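Local coordinates for protein Cif (Cell cycle inhibiting factor) (Escherichia coli, PDB 3EFY) that deamidates a glutamine side chain of host NEDD8 to glutamate, shutting down cullin-RING ubiquitin ligases and inhibiting the host cell cycle, at residues D61-P73 / A82-T94. Sequence-based numbering, arbitrary orientation.
Sequences DGALGHAYIVDIP and AFLYQSDLGEGVT
His66 and Gln86, two active-site residues of this papain-like deamidase domain, meet where the antiparallel hairpin of strands 66-72 and 81-85 splays open. His66 NE2 donates to Gln86 OE1 at 2.7 Å, nearly straight (164°) and in the carbonyl plane, although ring and amide planes are turned 49° apart. His66 CG sits anti to its backbone N (chi1 -173°), which sends the ring across to the 82-94 segment, close to Cys10. Ser87 O lies at the edge of the ring, 3.1 Å from His66 CE1, while Asp88 OD2 stands over one face, 3.5 Å from that same carbon and offset toward the rim. Thr94 OG1 fixes this carboxylate by donating to the syn lone pair of OD2, and Gln86 NE2 is held by Phe137 O, so the Gln86 amide and the Asp88 carboxylate each have a second partner holding them beside the imidazole. Further along, Ile69 and Tyr85 form a hydrogen-bonded pair, as do Asp71 and Phe83. The Tyr85 ring slants along the sheet face shared by Ile69, Asp71 and Phe83, CD2 against Ile69 CG2 (4.0 Å) and CE2 against Asp71 CB (3.5 Å). At its end, Tyr85 OH donates to the anti side of Asp71 OD2 at 2.6 Å, while OD1 is bound by Tyr166 OH.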
loop_
_atom_site.group_PDB
_atom_site.type_symbol
_atom_site.label_atom_id
_atom_site.label_comp_id
_atom_site.label_asym_id
_atom_site.label_seq_id
_atom_site.Cartn_x
_atom_site.Cartn_y
_atom_site.Cartn_z
ATOM N N ASP A 61 -0.410 -21.385 -5.721
ATOM C CA ASP A 61 -0.432 -22.561 -6.555
ATOM C C ASP A 61 0.873 -23.335 -6.372
ATOM O O ASP A 61 1.865 -23.038 -6.995
ATOM C CB ASP A 61 -0.653 -22.088 -8.004
ATOM C CG ASP A 61 -0.854 -23.183 -9.017
ATOM O OD1 ASP A 61 -0.438 -24.335 -8.802
ATOM O OD2 ASP A 61 -1.437 -22.831 -10.099
ATOM N N GLY A 62 0.787 -24.375 -5.529
ATOM C CA GLY A 62 1.959 -25.139 -5.114
ATOM C C GLY A 62 2.509 -25.957 -6.272
ATOM O O GLY A 62 3.743 -26.076 -6.438
ATOM N N ALA A 63 1.619 -26.545 -7.064
ATOM C CA ALA A 63 2.043 -27.412 -8.177
ATOM C C ALA A 63 2.738 -26.629 -9.297
ATOM O O ALA A 63 3.824 -27.017 -9.802
ATOM C CB ALA A 63 0.839 -28.172 -8.702
ATOM N N LEU A 64 2.153 -25.489 -9.689
ATOM C CA LEU A 64 2.759 -24.619 -10.658
ATOM C C LEU A 64 3.950 -23.885 -10.072
ATOM O O LEU A 64 4.824 -23.432 -10.817
ATOM C CB LEU A 64 1.736 -23.618 -11.211
ATOM C CG LEU A 64 2.059 -22.879 -12.514
ATOM C CD1 LEU A 64 2.213 -23.830 -13.677
ATOM C CD2 LEU A 64 1.032 -21.794 -12.836
ATOM N N GLY A 65 4.003 -23.771 -8.734
ATOM C CA GLY A 65 4.999 -23.019 -8.022
ATOM C C GLY A 65 4.883 -21.521 -8.272
ATOM O O GLY A 65 5.836 -20.837 -8.621
ATOM N N HIS A 66 3.692 -20.971 -8.039
ATOM C CA HIS A 66 3.412 -19.656 -8.513
ATOM C C HIS A 66 2.233 -19.070 -7.685
ATOM O O HIS A 66 1.469 -19.830 -7.139
ATOM C CB HIS A 66 3.002 -19.796 -9.977
ATOM C CG HIS A 66 2.838 -18.495 -10.668
ATOM N ND1 HIS A 66 3.639 -17.413 -10.377
ATOM C CD2 HIS A 66 1.987 -18.092 -11.652
ATOM C CE1 HIS A 66 3.228 -16.388 -11.099
ATOM N NE2 HIS A 66 2.269 -16.783 -11.919
ATOM N N ALA A 67 2.242 -17.777 -7.474
ATOM C CA ALA A 67 1.103 -17.077 -6.844
ATOM C C ALA A 67 0.566 -15.996 -7.766
ATOM O O ALA A 67 1.307 -15.376 -8.527
ATOM C CB ALA A 67 1.529 -16.453 -5.501
ATOM N N TYR A 68 -0.740 -15.709 -7.672
ATOM C CA TYR A 68 -1.368 -14.786 -8.609
ATOM C C TYR A 68 -2.771 -14.418 -8.108
ATOM O O TYR A 68 -3.251 -15.038 -7.172
ATOM C CB TYR A 68 -1.422 -15.387 -10.034
ATOM C CG TYR A 68 -1.878 -16.786 -10.129
ATOM C CD1 TYR A 68 -3.229 -17.104 -10.308
ATOM C CD2 TYR A 68 -1.007 -17.890 -9.982
ATOM C CE1 TYR A 68 -3.651 -18.432 -10.411
ATOM C CE2 TYR A 68 -1.440 -19.154 -10.030
ATOM C CZ TYR A 68 -2.768 -19.469 -10.231
ATOM O OH TYR A 68 -3.151 -20.794 -10.313
ATOM N N ILE A 69 -3.388 -13.438 -8.754
ATOM C CA ILE A 69 -4.698 -12.871 -8.311
ATOM C C ILE A 69 -5.733 -13.133 -9.398
ATOM O O ILE A 69 -5.448 -12.902 -10.574
ATOM C CB ILE A 69 -4.595 -11.399 -8.086
ATOM C CG1 ILE A 69 -3.525 -11.001 -7.039
ATOM C CG2 ILE A 69 -5.975 -10.850 -7.652
ATOM C CD1 ILE A 69 -3.701 -11.695 -5.703
ATOM N N VAL A 70 -6.942 -13.554 -9.008
ATOM C CA VAL A 70 -8.095 -13.640 -9.911
ATOM C C VAL A 70 -9.129 -12.649 -9.386
ATOM O O VAL A 70 -9.512 -12.696 -8.202
ATOM C CB VAL A 70 -8.643 -15.008 -9.963
ATOM C CG1 VAL A 70 -9.893 -15.052 -10.909
ATOM C CG2 VAL A 70 -7.591 -16.002 -10.463
ATOM N N ASP A 71 -9.470 -11.699 -10.253
ATOM C CA ASP A 71 -10.406 -10.597 -9.948
ATOM C C ASP A 71 -11.734 -11.055 -10.592
ATOM O O ASP A 71 -11.781 -11.291 -11.827
ATOM C CB ASP A 71 -9.838 -9.308 -10.526
ATOM C CG ASP A 71 -10.767 -8.091 -10.409
ATOM O OD1 ASP A 71 -11.896 -8.237 -9.894
ATOM O OD2 ASP A 71 -10.341 -6.979 -10.820
ATOM N N ILE A 72 -12.794 -11.132 -9.766
ATOM C CA ILE A 72 -14.116 -11.556 -10.172
ATOM C C ILE A 72 -15.108 -10.380 -10.010
ATOM O O ILE A 72 -15.673 -10.201 -8.948
ATOM C CB ILE A 72 -14.595 -12.789 -9.416
ATOM C CG1 ILE A 72 -13.580 -13.944 -9.487
ATOM C CG2 ILE A 72 -15.965 -13.278 -9.971
ATOM C CD1 ILE A 72 -13.789 -14.988 -8.432
ATOM N N PRO A 73 -15.304 -9.584 -11.070
ATOM C CA PRO A 73 -16.251 -8.474 -10.919
ATOM C C PRO A 73 -17.693 -8.952 -10.735
ATOM O O PRO A 73 -18.007 -10.130 -10.924
ATOM C CB PRO A 73 -16.124 -7.726 -12.237
ATOM C CG PRO A 73 -14.700 -8.038 -12.690
ATOM C CD PRO A 73 -14.538 -9.456 -12.337
ATOM N N ALA A 82 -13.608 -13.035 -15.489
ATOM C CA ALA A 82 -12.627 -12.742 -14.446
ATOM C C ALA A 82 -11.395 -12.132 -15.113
ATOM O O ALA A 82 -11.257 -12.203 -16.337
ATOM C CB ALA A 82 -12.275 -14.027 -13.721
ATOM N N PHE A 83 -10.475 -11.599 -14.306
ATOM C CA PHE A 83 -9.210 -11.082 -14.795
ATOM C C PHE A 83 -8.124 -11.757 -13.972
ATOM O O PHE A 83 -8.311 -12.017 -12.783
ATOM C CB PHE A 83 -9.154 -9.596 -14.659
ATOM C CG PHE A 83 -10.197 -8.876 -15.510
ATOM C CD1 PHE A 83 -9.867 -8.415 -16.769
ATOM C CD2 PHE A 83 -11.474 -8.667 -15.031
ATOM C CE1 PHE A 83 -10.807 -7.758 -17.559
ATOM C CE2 PHE A 83 -12.438 -8.011 -15.834
ATOM C CZ PHE A 83 -12.084 -7.567 -17.085
ATOM N N LEU A 84 -6.989 -12.005 -14.586
ATOM C CA LEU A 84 -5.828 -12.610 -13.888
ATOM C C LEU A 84 -4.681 -11.608 -13.868
ATOM O O LEU A 84 -4.295 -11.068 -14.897
ATOM C CB LEU A 84 -5.390 -13.863 -14.617
ATOM C CG LEU A 84 -4.464 -14.812 -13.815
ATOM C CD1 LEU A 84 -4.793 -16.302 -14.152
ATOM C CD2 LEU A 84 -3.141 -14.402 -14.191
ATOM N N TYR A 85 -4.105 -11.375 -12.679
ATOM C CA TYR A 85 -3.002 -10.470 -12.471
ATOM C C TYR A 85 -1.830 -11.275 -11.850
ATOM O O TYR A 85 -2.020 -12.068 -10.942
ATOM C CB TYR A 85 -3.315 -9.287 -11.534
ATOM C CG TYR A 85 -4.663 -8.627 -11.810
ATOM C CD1 TYR A 85 -5.042 -8.299 -13.091
ATOM C CD2 TYR A 85 -5.552 -8.378 -10.762
ATOM C CE1 TYR A 85 -6.294 -7.676 -13.338
ATOM C CE2 TYR A 85 -6.770 -7.775 -11.008
ATOM C CZ TYR A 85 -7.138 -7.465 -12.298
ATOM O OH TYR A 85 -8.397 -6.894 -12.564
ATOM N N GLN A 86 -0.610 -11.018 -12.306
ATOM C CA GLN A 86 0.549 -11.795 -11.860
ATOM C C GLN A 86 1.848 -11.093 -12.225
ATOM O O GLN A 86 1.884 -10.260 -13.147
ATOM C CB GLN A 86 0.547 -13.190 -12.492
ATOM C CG GLN A 86 0.538 -13.164 -14.060
ATOM C CD GLN A 86 0.876 -14.461 -14.727
ATOM O OE1 GLN A 86 1.409 -15.417 -14.124
ATOM N NE2 GLN A 86 0.598 -14.512 -16.030
ATOM N N SER A 87 2.909 -11.495 -11.540
ATOM C CA SER A 87 4.291 -11.339 -12.028
ATOM C C SER A 87 4.989 -12.671 -11.834
ATOM O O SER A 87 4.473 -13.524 -11.136
ATOM C CB SER A 87 5.063 -10.217 -11.311
ATOM O OG SER A 87 5.397 -10.581 -9.984
ATOM N N ASP A 88 6.205 -12.847 -12.381
ATOM C CA ASP A 88 6.872 -14.141 -12.243
ATOM C C ASP A 88 8.389 -13.904 -12.412
ATOM O O ASP A 88 8.802 -13.185 -13.316
ATOM C CB ASP A 88 6.337 -15.051 -13.333
ATOM C CG ASP A 88 6.551 -16.514 -13.087
ATOM O OD1 ASP A 88 7.646 -16.959 -12.608
ATOM O OD2 ASP A 88 5.649 -17.260 -13.491
ATOM N N LEU A 89 9.178 -14.478 -11.510
ATOM C CA LEU A 89 10.654 -14.364 -11.649
ATOM C C LEU A 89 11.250 -15.388 -12.601
ATOM O O LEU A 89 12.436 -15.235 -12.995
ATOM C CB LEU A 89 11.338 -14.469 -10.287
ATOM C CG LEU A 89 11.082 -13.295 -9.334
ATOM C CD1 LEU A 89 11.762 -13.586 -7.969
ATOM C CD2 LEU A 89 11.464 -11.928 -9.925
ATOM N N GLY A 90 10.489 -16.394 -12.989
ATOM C CA GLY A 90 10.915 -17.314 -14.051
ATOM C C GLY A 90 11.835 -18.445 -13.604
ATOM O O GLY A 90 12.551 -19.044 -14.431
ATOM N N GLU A 91 11.782 -18.785 -12.331
ATOM C CA GLU A 91 12.626 -19.868 -11.797
ATOM C C GLU A 91 11.989 -21.226 -11.989
ATOM O O GLU A 91 12.697 -22.241 -11.900
ATOM C CB GLU A 91 12.899 -19.595 -10.314
ATOM C CG GLU A 91 13.568 -18.296 -10.092
ATOM C CD GLU A 91 13.505 -17.804 -8.642
ATOM O OE1 GLU A 91 12.381 -17.744 -8.025
ATOM O OE2 GLU A 91 14.590 -17.436 -8.147
ATOM N N GLY A 92 10.677 -21.260 -12.303
ATOM C CA GLY A 92 9.873 -22.471 -12.280
ATOM C C GLY A 92 9.291 -22.900 -13.614
ATOM O O GLY A 92 9.996 -22.944 -14.612
ATOM N N VAL A 93 8.000 -23.267 -13.630
ATOM C CA VAL A 93 7.352 -23.748 -14.865
ATOM C C VAL A 93 7.221 -22.660 -15.907
ATOM O O VAL A 93 7.511 -22.839 -17.103
ATOM C CB VAL A 93 5.942 -24.369 -14.596
ATOM C CG1 VAL A 93 5.253 -24.784 -15.887
ATOM C CG2 VAL A 93 6.052 -25.581 -13.627
ATOM N N THR A 94 6.741 -21.495 -15.470
ATOM C CA THR A 94 6.492 -20.377 -16.341
ATOM C C THR A 94 7.717 -19.470 -16.399
ATOM O O THR A 94 8.535 -19.423 -15.474
ATOM C CB THR A 94 5.239 -19.618 -15.778
ATOM O OG1 THR A 94 5.334 -19.640 -14.342
ATOM C CG2 THR A 94 3.995 -20.296 -16.191
HETATM O O HOH W 1 5.632 -21.363 -12.138
HETATM O O HOH W 2 7.441 -23.408 -10.759
HETATM O O HOH W 3 6.343 -18.015 -10.234
HETATM O O HOH W 4 1.839 -12.640 -8.902
#